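PDB 3KKC: TetR family Transcriptional regulator from Streptococcus agalactiae 2603V/R, which probably binds DNA as a TetR-family transcriptional regulator, through a predicted N-terminal helix-turn-helix, and carries a nickel ion in this crystal. Local coordinates for residues Asp66-Leu71 with Pro107-Arg112; Ala20-Leu25 with Asn94-Ala99; Leu101-Asp106 with Trp154-Arg159. One frame throughout, in Å; residues are numbered along the deposited sequence.

Contact 1: residues Asp66-Leu71 with Pro107-Arg112; sequences DLFHHL and PYFLLR. With NI (nickel (II) ion), chain E.
Phe109 and Arg112, one turn apart on helix 107-129, both close on the ring of Phe68. Phe109 comes first: its CG stands anti to the backbone N (chi1 174°), which swings the ring toward helix 57-71 until its CE1 lies 3.4 Å from CZ of Phe68. The two rings meet obliquely, centroids 5.3 Å apart and planes at 42°. Arg112 follows, its chain bent at chi2 and chi3, which brings the guanidinium to the edge of the same ring. Its NH1 sits there 3.2 Å from CD2 of Phe68, with the guanidinium turned almost perpendicular to the ring (82°). The edge of Phe68 therefore faces the flat of the guanidinium, CE2 lying over one face toward its rim. No hydrogen bond crosses the pair; NH1 also has a long, weak ion pair with Glu116.

Two residues beyond Phe68, His70 binds nickel through NE2 at 2.2 Å, and His86 and His90 of helix 80-93 share the ion. The contact joins helix 57-71, which follows the predicted DNA-binding region, to helix 107-129 of the C-terminal region, while Phe109 also packs on Leu101 and Leu102 of helix 98-103.

Contact 2: residues Ala20-Leu25 with Asn94-Ala99; sequences AFISLL and NQDSIA
Ile22 lies alongside Asp96, the two side chains pointing the same way, and its two branches divide the opposing loop between them. Starting at CB, CG2 is anti to the backbone N and lies 3.5 Å from CA of Asp96 and 3.4 Å from the hydroxyl OG of Ser97. The other branch runs through CG1 with chi2 extended (-178°), which carries CD1 out along the aspartate: it meets CB of Asp96 at 3.6 Å and OD1 of Asp96 at 3.7 Å, so CD1 lies along both CB and the carboxylate.

Beside these contacts, Ser97 OG donates a hydrogen bond of 2.6 Å to the carbonyl O of Ile22, approaching from above the carbonyl plane, 36° out of it. The same O accepts a weak bond from the backbone N of Leu25, so two donors grip it near the end of helix 4-24. CB of Ser97 then rests against CB of Leu25 at 3.9 Å.

The loop follows a Schellman motif, with Asn94 as its C-prime residue, that ends helix 80-93, and it leads straight into helix 98-103. Helix 57-71 packs against both sides of the junction, through Leu63 on Leu25 and Leu67 on Asp96.

Contact 3: residues Leu101-Asp106 with Trp154-Arg159; sequences LLLSDD and WWLHQR
Leu103 and Leu156 mark the nearest backbone approach, their CA atoms 7.9 Å apart, and the two helices meet here through side chains. Each segment is the closing part of a helix running out into a loop: 98-103 on one side, 137-157 on the other. Past Leu103 the chain turns away through Asp105, which has positive phi. Ser104 organises that exit: its OG donates to the carbonyl O of Leu101 and accepts from the backbone N of Asp106 at 3.1 Å, the latter bond forming an ST turn. Asp106 in turn caps the next helix by accepting from the backbone N of Phe109.

Across the gap, Leu103 does most of the touching. Its CD1 lies 3.9 Å from CB of Leu156, and the two side chains cross at a slant. Its CG sits over one face of the His157 imidazole, 4.1 Å from the ring centroid and 25° off the normal, a CH-pi contact displaced toward the rim on the NE2 side. With chi1 at -73° the His157 ring is carried back beside its own backbone N, where ND1 makes a weak hydrogen bond to the carbonyl O of Lys153. Deeper in, CD2 of Leu102 meets CD1 of Leu156 at 4.1 Å, those side chains crossing at about a right angle.

The contact joins two helix ends within the C-terminal region, and on helix 137-157 Trp154 packs on Gln142 of the second subunit. No hydrogen bond or salt bridge links the segments, so they are held by leucine-on-leucine dispersion and the CH-pi contact, with the weak bond to Lys153 probably helping to set the His157 ring.

From the N terminus, helix 4-24 precedes the predicted helix-turn-helix (34-53), and contact 2 closes a long loop from its end to residues 94-99. Contact 1 opens inside that loop, at the end of helix 57-71, and closes beyond it on helix 107-129, so the two cross. Contact 3 opens after contact 2 has closed but before contact 1 does, and runs on to helix 137-157; it crosses contact 1 and follows contact 2 in series. Helix 98-103 is the shared piece: Ile98 touches Leu67 and Leu71 of helix 57-71, Leu101 meets Leu25, and Ala99 reaches Leu156, tying the N-terminal region to the C-terminal helices.

Contact 1: residues Asp66-Leu71 with Pro107-Arg112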
# COMPACT_ATOMS: atom_id res chain seq x y z
N ASP A 66 -20.82 6.75 8.99
CA ASP A 66 -20.75 7.98 9.80
C ASP A 66 -19.50 8.82 9.53
O ASP A 66 -19.60 10.00 9.28
CB ASP A 66 -20.73 7.65 11.30
CG ASP A 66 -22.09 7.24 11.84
OD1 ASP A 66 -23.12 7.51 11.19
OD2 ASP A 66 -22.12 6.64 12.93
N LEU A 67 -18.33 8.20 9.65
CA LEU A 67 -17.07 8.90 9.46
C LEU A 67 -16.99 9.60 8.08
O LEU A 67 -16.54 10.74 7.98
CB LEU A 67 -15.91 7.93 9.63
CG LEU A 67 -15.16 8.06 10.95
CD1 LEU A 67 -15.97 8.88 11.96
CD2 LEU A 67 -14.81 6.70 11.50
N PHE A 68 -17.46 8.91 7.05
CA PHE A 68 -17.43 9.46 5.70
C PHE A 68 -18.56 10.46 5.42
O PHE A 68 -18.42 11.36 4.58
CB PHE A 68 -17.36 8.33 4.67
CG PHE A 68 -16.10 7.51 4.78
CD1 PHE A 68 -14.92 8.11 5.23
CD2 PHE A 68 -16.08 6.15 4.44
CE1 PHE A 68 -13.75 7.37 5.35
CE2 PHE A 68 -14.92 5.40 4.57
CZ PHE A 68 -13.75 5.99 5.02
N HIS A 69 -19.67 10.32 6.13
CA HIS A 69 -20.70 11.32 5.97
C HIS A 69 -20.17 12.62 6.54
O HIS A 69 -20.32 13.66 5.92
CB HIS A 69 -21.99 10.92 6.65
CG HIS A 69 -23.12 11.87 6.42
ND1 HIS A 69 -24.15 11.60 5.53
CD2 HIS A 69 -23.41 13.07 6.98
CE1 HIS A 69 -25.01 12.60 5.55
NE2 HIS A 69 -24.59 13.51 6.43
N HIS A 70 -19.50 12.58 7.69
CA HIS A 70 -18.97 13.82 8.25
C HIS A 70 -17.81 14.45 7.47
O HIS A 70 -17.64 15.66 7.49
CB HIS A 70 -18.57 13.71 9.72
CG HIS A 70 -18.14 15.02 10.30
ND1 HIS A 70 -19.02 16.06 10.51
CD2 HIS A 70 -16.91 15.48 10.66
CE1 HIS A 70 -18.36 17.10 11.00
NE2 HIS A 70 -17.08 16.78 11.11
N LEU A 71 -16.98 13.62 6.83
CA LEU A 71 -15.83 14.15 6.10
C LEU A 71 -16.24 14.80 4.78
O LEU A 71 -15.84 15.91 4.49
CB LEU A 71 -14.80 13.06 5.86
CG LEU A 71 -13.95 12.69 7.06
CD1 LEU A 71 -12.74 11.90 6.65
CD2 LEU A 71 -13.52 13.96 7.74
N PRO A 107 -8.36 -3.71 4.84
CA PRO A 107 -8.69 -3.64 3.41
C PRO A 107 -10.05 -2.95 3.14
O PRO A 107 -10.17 -2.18 2.16
CB PRO A 107 -8.72 -5.12 2.98
CG PRO A 107 -8.94 -5.88 4.27
CD PRO A 107 -8.17 -5.10 5.29
N TYR A 108 -11.04 -3.21 4.00
CA TYR A 108 -12.38 -2.63 3.86
C TYR A 108 -12.41 -1.11 4.09
O TYR A 108 -13.08 -0.37 3.35
CB TYR A 108 -13.38 -3.30 4.81
CG TYR A 108 -14.74 -2.63 4.83
CD1 TYR A 108 -15.77 -3.12 4.04
CD2 TYR A 108 -14.98 -1.50 5.62
CE1 TYR A 108 -17.00 -2.51 4.04
CE2 TYR A 108 -16.21 -0.88 5.63
CZ TYR A 108 -17.22 -1.38 4.84
OH TYR A 108 -18.48 -0.78 4.84
N PHE A 109 -11.71 -0.63 5.12
CA PHE A 109 -11.66 0.80 5.33
C PHE A 109 -10.91 1.49 4.19
O PHE A 109 -11.32 2.55 3.72
CB PHE A 109 -11.04 1.19 6.66
CG PHE A 109 -10.87 2.66 6.80
CD1 PHE A 109 -11.87 3.44 7.37
CD2 PHE A 109 -9.75 3.29 6.28
CE1 PHE A 109 -11.74 4.81 7.47
CE2 PHE A 109 -9.61 4.67 6.37
CZ PHE A 109 -10.62 5.43 6.98
N LEU A 110 -9.82 0.88 3.73
CA LEU A 110 -9.02 1.49 2.66
C LEU A 110 -9.80 1.54 1.35
O LEU A 110 -9.50 2.33 0.45
CB LEU A 110 -7.70 0.74 2.46
CG LEU A 110 -6.53 1.55 1.92
CD1 LEU A 110 -5.84 2.27 3.07
CD2 LEU A 110 -5.53 0.67 1.18
N LEU A 111 -10.81 0.68 1.23
CA LEU A 111 -11.57 0.56 0.01
C LEU A 111 -12.62 1.65 -0.04
O LEU A 111 -12.65 2.46 -0.96
CB LEU A 111 -12.22 -0.82 -0.10
CG LEU A 111 -12.04 -1.54 -1.45
CD1 LEU A 111 -12.68 -2.94 -1.46
CD2 LEU A 111 -12.57 -0.69 -2.60
N ARG A 112 -13.48 1.67 0.97
CA ARG A 112 -14.55 2.65 1.00
C ARG A 112 -14.01 4.09 1.07
O ARG A 112 -14.64 5.03 0.56
CB ARG A 112 -15.54 2.34 2.12
CG ARG A 112 -16.70 1.42 1.67
CD ARG A 112 -17.76 2.19 0.85
NE ARG A 112 -18.02 3.55 1.35
CZ ARG A 112 -18.54 3.85 2.56
NH1 ARG A 112 -18.75 5.12 2.91
NH2 ARG A 112 -18.88 2.88 3.42
NI NI E . -15.27 17.92 11.59

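Contact 2: residues Ala20-Leu25 with Asn94-Ala99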
# COMPACT_ATOMS: atom_id res chain seq x y z
N ALA A 20 -17.15 2.15 22.59
CA ALA A 20 -16.21 1.07 22.94
C ALA A 20 -15.45 0.57 21.71
O ALA A 20 -14.23 0.35 21.75
CB ALA A 20 -16.93 -0.07 23.61
N PHE A 21 -16.18 0.38 20.63
CA PHE A 21 -15.61 -0.08 19.37
C PHE A 21 -14.54 0.90 18.86
O PHE A 21 -13.48 0.50 18.41
CB PHE A 21 -16.74 -0.23 18.36
CG PHE A 21 -16.31 -0.71 17.01
CD1 PHE A 21 -15.71 -1.96 16.86
CD2 PHE A 21 -16.55 0.06 15.89
CE1 PHE A 21 -15.33 -2.40 15.63
CE2 PHE A 21 -16.18 -0.40 14.64
CZ PHE A 21 -15.56 -1.61 14.51
N ILE A 22 -14.82 2.20 18.97
CA ILE A 22 -13.88 3.23 18.56
C ILE A 22 -12.62 3.25 19.44
O ILE A 22 -11.51 3.34 18.93
CB ILE A 22 -14.57 4.62 18.55
CG1 ILE A 22 -15.58 4.68 17.39
CG2 ILE A 22 -13.55 5.75 18.41
CD1 ILE A 22 -16.26 6.03 17.28
N SER A 23 -12.80 3.16 20.74
CA SER A 23 -11.68 3.24 21.67
C SER A 23 -10.76 2.06 21.46
O SER A 23 -9.56 2.18 21.66
CB SER A 23 -12.20 3.30 23.13
OG SER A 23 -11.36 2.63 24.06
N LEU A 24 -11.34 0.93 21.08
CA LEU A 24 -10.58 -0.30 20.87
C LEU A 24 -9.89 -0.29 19.52
O LEU A 24 -8.93 -1.04 19.29
CB LEU A 24 -11.50 -1.52 20.95
CG LEU A 24 -11.84 -2.03 22.35
CD1 LEU A 24 -13.03 -2.99 22.29
CD2 LEU A 24 -10.60 -2.67 22.97
N LEU A 25 -10.40 0.53 18.62
CA LEU A 25 -9.85 0.67 17.29
C LEU A 25 -8.70 1.68 17.32
O LEU A 25 -8.12 2.00 16.30
CB LEU A 25 -10.93 1.16 16.35
CG LEU A 25 -11.50 0.29 15.23
CD1 LEU A 25 -11.41 -1.18 15.56
CD2 LEU A 25 -12.94 0.72 14.98
N ASN A 94 -6.98 11.96 15.06
CA ASN A 94 -7.47 10.60 15.03
C ASN A 94 -8.92 10.61 15.52
O ASN A 94 -9.34 9.78 16.35
CB ASN A 94 -6.60 9.70 15.90
CG ASN A 94 -6.71 8.22 15.53
OD1 ASN A 94 -7.25 7.86 14.47
ND2 ASN A 94 -6.20 7.35 16.40
N GLN A 95 -9.68 11.58 15.02
CA GLN A 95 -11.11 11.67 15.29
C GLN A 95 -11.80 10.34 15.00
O GLN A 95 -12.01 9.97 13.83
CB GLN A 95 -11.75 12.77 14.46
CG GLN A 95 -10.99 14.08 14.52
CD GLN A 95 -11.80 15.19 15.16
OE1 GLN A 95 -12.78 14.92 15.86
NE2 GLN A 95 -11.39 16.44 14.94
N ASP A 96 -12.18 9.68 16.10
CA ASP A 96 -12.80 8.35 16.15
C ASP A 96 -11.93 7.27 15.52
O ASP A 96 -12.45 6.42 14.81
CB ASP A 96 -14.20 8.33 15.52
CG ASP A 96 -15.01 9.61 15.80
OD1 ASP A 96 -15.84 9.65 16.75
OD2 ASP A 96 -14.83 10.56 15.02
N SER A 97 -10.62 7.31 15.76
CA SER A 97 -9.71 6.27 15.32
C SER A 97 -9.60 6.19 13.78
O SER A 97 -9.23 5.14 13.22
CB SER A 97 -10.15 4.92 15.88
OG SER A 97 -10.45 5.02 17.26
N ILE A 98 -9.92 7.30 13.12
CA ILE A 98 -9.92 7.31 11.66
C ILE A 98 -8.50 7.13 11.12
O ILE A 98 -8.30 6.45 10.11
CB ILE A 98 -10.59 8.56 11.08
CG1 ILE A 98 -10.93 8.33 9.61
CG2 ILE A 98 -9.70 9.81 11.24
CD1 ILE A 98 -11.94 9.28 9.10
N ALA A 99 -7.52 7.70 11.81
CA ALA A 99 -6.11 7.54 11.48
C ALA A 99 -5.69 6.09 11.66
O ALA A 99 -5.03 5.49 10.81
CB ALA A 99 -5.26 8.40 12.38

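Contact 3: residues Leu101-Asp106 with Trp154-Arg159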
# COMPACT_ATOMS: atom_id res chain seq x y z
N LEU A 101 -7.51 3.63 11.67
CA LEU A 101 -8.26 2.76 10.77
C LEU A 101 -7.50 2.64 9.46
O LEU A 101 -7.40 1.55 8.90
CB LEU A 101 -9.67 3.32 10.55
CG LEU A 101 -10.84 2.33 10.57
CD1 LEU A 101 -10.50 1.07 11.36
CD2 LEU A 101 -12.07 3.01 11.14
N LEU A 102 -6.94 3.76 9.01
CA LEU A 102 -6.21 3.85 7.74
C LEU A 102 -4.83 3.22 7.81
O LEU A 102 -4.38 2.57 6.87
CB LEU A 102 -6.05 5.31 7.34
CG LEU A 102 -5.29 5.51 6.02
CD1 LEU A 102 -6.18 5.12 4.85
CD2 LEU A 102 -4.79 6.95 5.85
N LEU A 103 -4.16 3.44 8.94
CA LEU A 103 -2.81 2.92 9.17
C LEU A 103 -2.81 1.41 9.46
O LEU A 103 -1.78 0.74 9.40
CB LEU A 103 -2.18 3.66 10.35
CG LEU A 103 -1.17 4.79 10.13
CD1 LEU A 103 -1.52 5.58 8.88
CD2 LEU A 103 -1.10 5.68 11.37
N SER A 104 -3.98 0.88 9.80
CA SER A 104 -4.12 -0.51 10.16
C SER A 104 -4.12 -1.35 8.88
O SER A 104 -3.97 -2.58 8.93
CB SER A 104 -5.43 -0.72 10.92
OG SER A 104 -6.53 -0.67 10.02
N ASP A 105 -4.29 -0.68 7.75
CA ASP A 105 -4.40 -1.37 6.47
C ASP A 105 -5.67 -2.18 6.31
O ASP A 105 -5.77 -2.97 5.36
CB ASP A 105 -3.21 -2.32 6.27
CG ASP A 105 -1.96 -1.61 5.81
OD1 ASP A 105 -2.08 -0.50 5.24
OD2 ASP A 105 -0.85 -2.17 6.01
N ASP A 106 -6.64 -2.03 7.21
CA ASP A 106 -7.87 -2.81 7.04
C ASP A 106 -8.37 -2.62 5.63
O ASP A 106 -8.75 -1.52 5.24
CB ASP A 106 -8.95 -2.39 8.02
CG ASP A 106 -10.24 -3.17 7.80
OD1 ASP A 106 -10.38 -4.27 8.38
OD2 ASP A 106 -11.10 -2.70 7.03
N TRP A 154 1.92 8.67 5.25
CA TRP A 154 3.29 8.96 5.64
C TRP A 154 3.29 10.02 6.77
O TRP A 154 4.01 9.89 7.78
CB TRP A 154 4.11 9.40 4.40
CG TRP A 154 5.35 10.13 4.76
CD1 TRP A 154 6.57 9.57 5.02
CD2 TRP A 154 5.51 11.55 4.93
NE1 TRP A 154 7.48 10.57 5.35
CE2 TRP A 154 6.85 11.79 5.30
CE3 TRP A 154 4.64 12.65 4.81
CZ2 TRP A 154 7.37 13.10 5.56
CZ3 TRP A 154 5.16 13.97 5.08
CH2 TRP A 154 6.50 14.17 5.44
N TRP A 155 2.45 11.03 6.60
CA TRP A 155 2.32 12.14 7.54
C TRP A 155 1.85 11.63 8.91
O TRP A 155 2.35 12.05 9.95
CB TRP A 155 1.34 13.15 6.94
CG TRP A 155 1.01 14.36 7.78
CD1 TRP A 155 1.89 15.26 8.31
CD2 TRP A 155 -0.30 14.81 8.15
NE1 TRP A 155 1.20 16.23 8.99
CE2 TRP A 155 -0.14 15.98 8.90
CE3 TRP A 155 -1.60 14.34 7.91
CZ2 TRP A 155 -1.23 16.69 9.43
CZ3 TRP A 155 -2.68 15.04 8.42
CH2 TRP A 155 -2.48 16.20 9.17
N LEU A 156 0.90 10.71 8.89
CA LEU A 156 0.37 10.13 10.13
C LEU A 156 1.41 9.27 10.89
O LEU A 156 1.33 9.14 12.12
CB LEU A 156 -0.92 9.35 9.84
CG LEU A 156 -2.11 10.20 9.35
CD1 LEU A 156 -3.24 9.37 8.80
CD2 LEU A 156 -2.66 11.11 10.45
N HIS A 157 2.36 8.67 10.17
CA HIS A 157 3.42 7.89 10.83
C HIS A 157 4.46 8.84 11.41
O HIS A 157 5.34 8.42 12.16
CB HIS A 157 4.17 6.98 9.86
CG HIS A 157 3.39 5.78 9.41
ND1 HIS A 157 2.82 5.70 8.15
CD2 HIS A 157 3.12 4.61 10.03
CE1 HIS A 157 2.21 4.53 8.03
NE2 HIS A 157 2.38 3.85 9.15
N GLN A 158 4.39 10.10 11.01
CA GLN A 158 5.38 11.08 11.43
C GLN A 158 5.15 11.50 12.88
O GLN A 158 4.03 11.82 13.28
CB GLN A 158 5.34 12.30 10.51
CG GLN A 158 5.84 12.03 9.10
CD GLN A 158 7.33 11.73 9.04
OE1 GLN A 158 7.72 10.59 8.78
NE2 GLN A 158 8.16 12.75 9.28
N ARG A 159 6.24 11.48 13.66
CA ARG A 159 6.23 11.84 15.07
C ARG A 159 6.22 13.35 15.20
O ARG A 159 5.60 13.91 16.11
CB ARG A 159 7.46 11.25 15.78
CG ARG A 159 7.29 9.84 16.38
CD ARG A 159 6.40 8.91 15.57
NE ARG A 159 4.98 9.13 15.85
CZ ARG A 159 3.99 8.35 15.43
NH1 ARG A 159 4.26 7.26 14.71
NH2 ARG A 159 2.73 8.64 15.73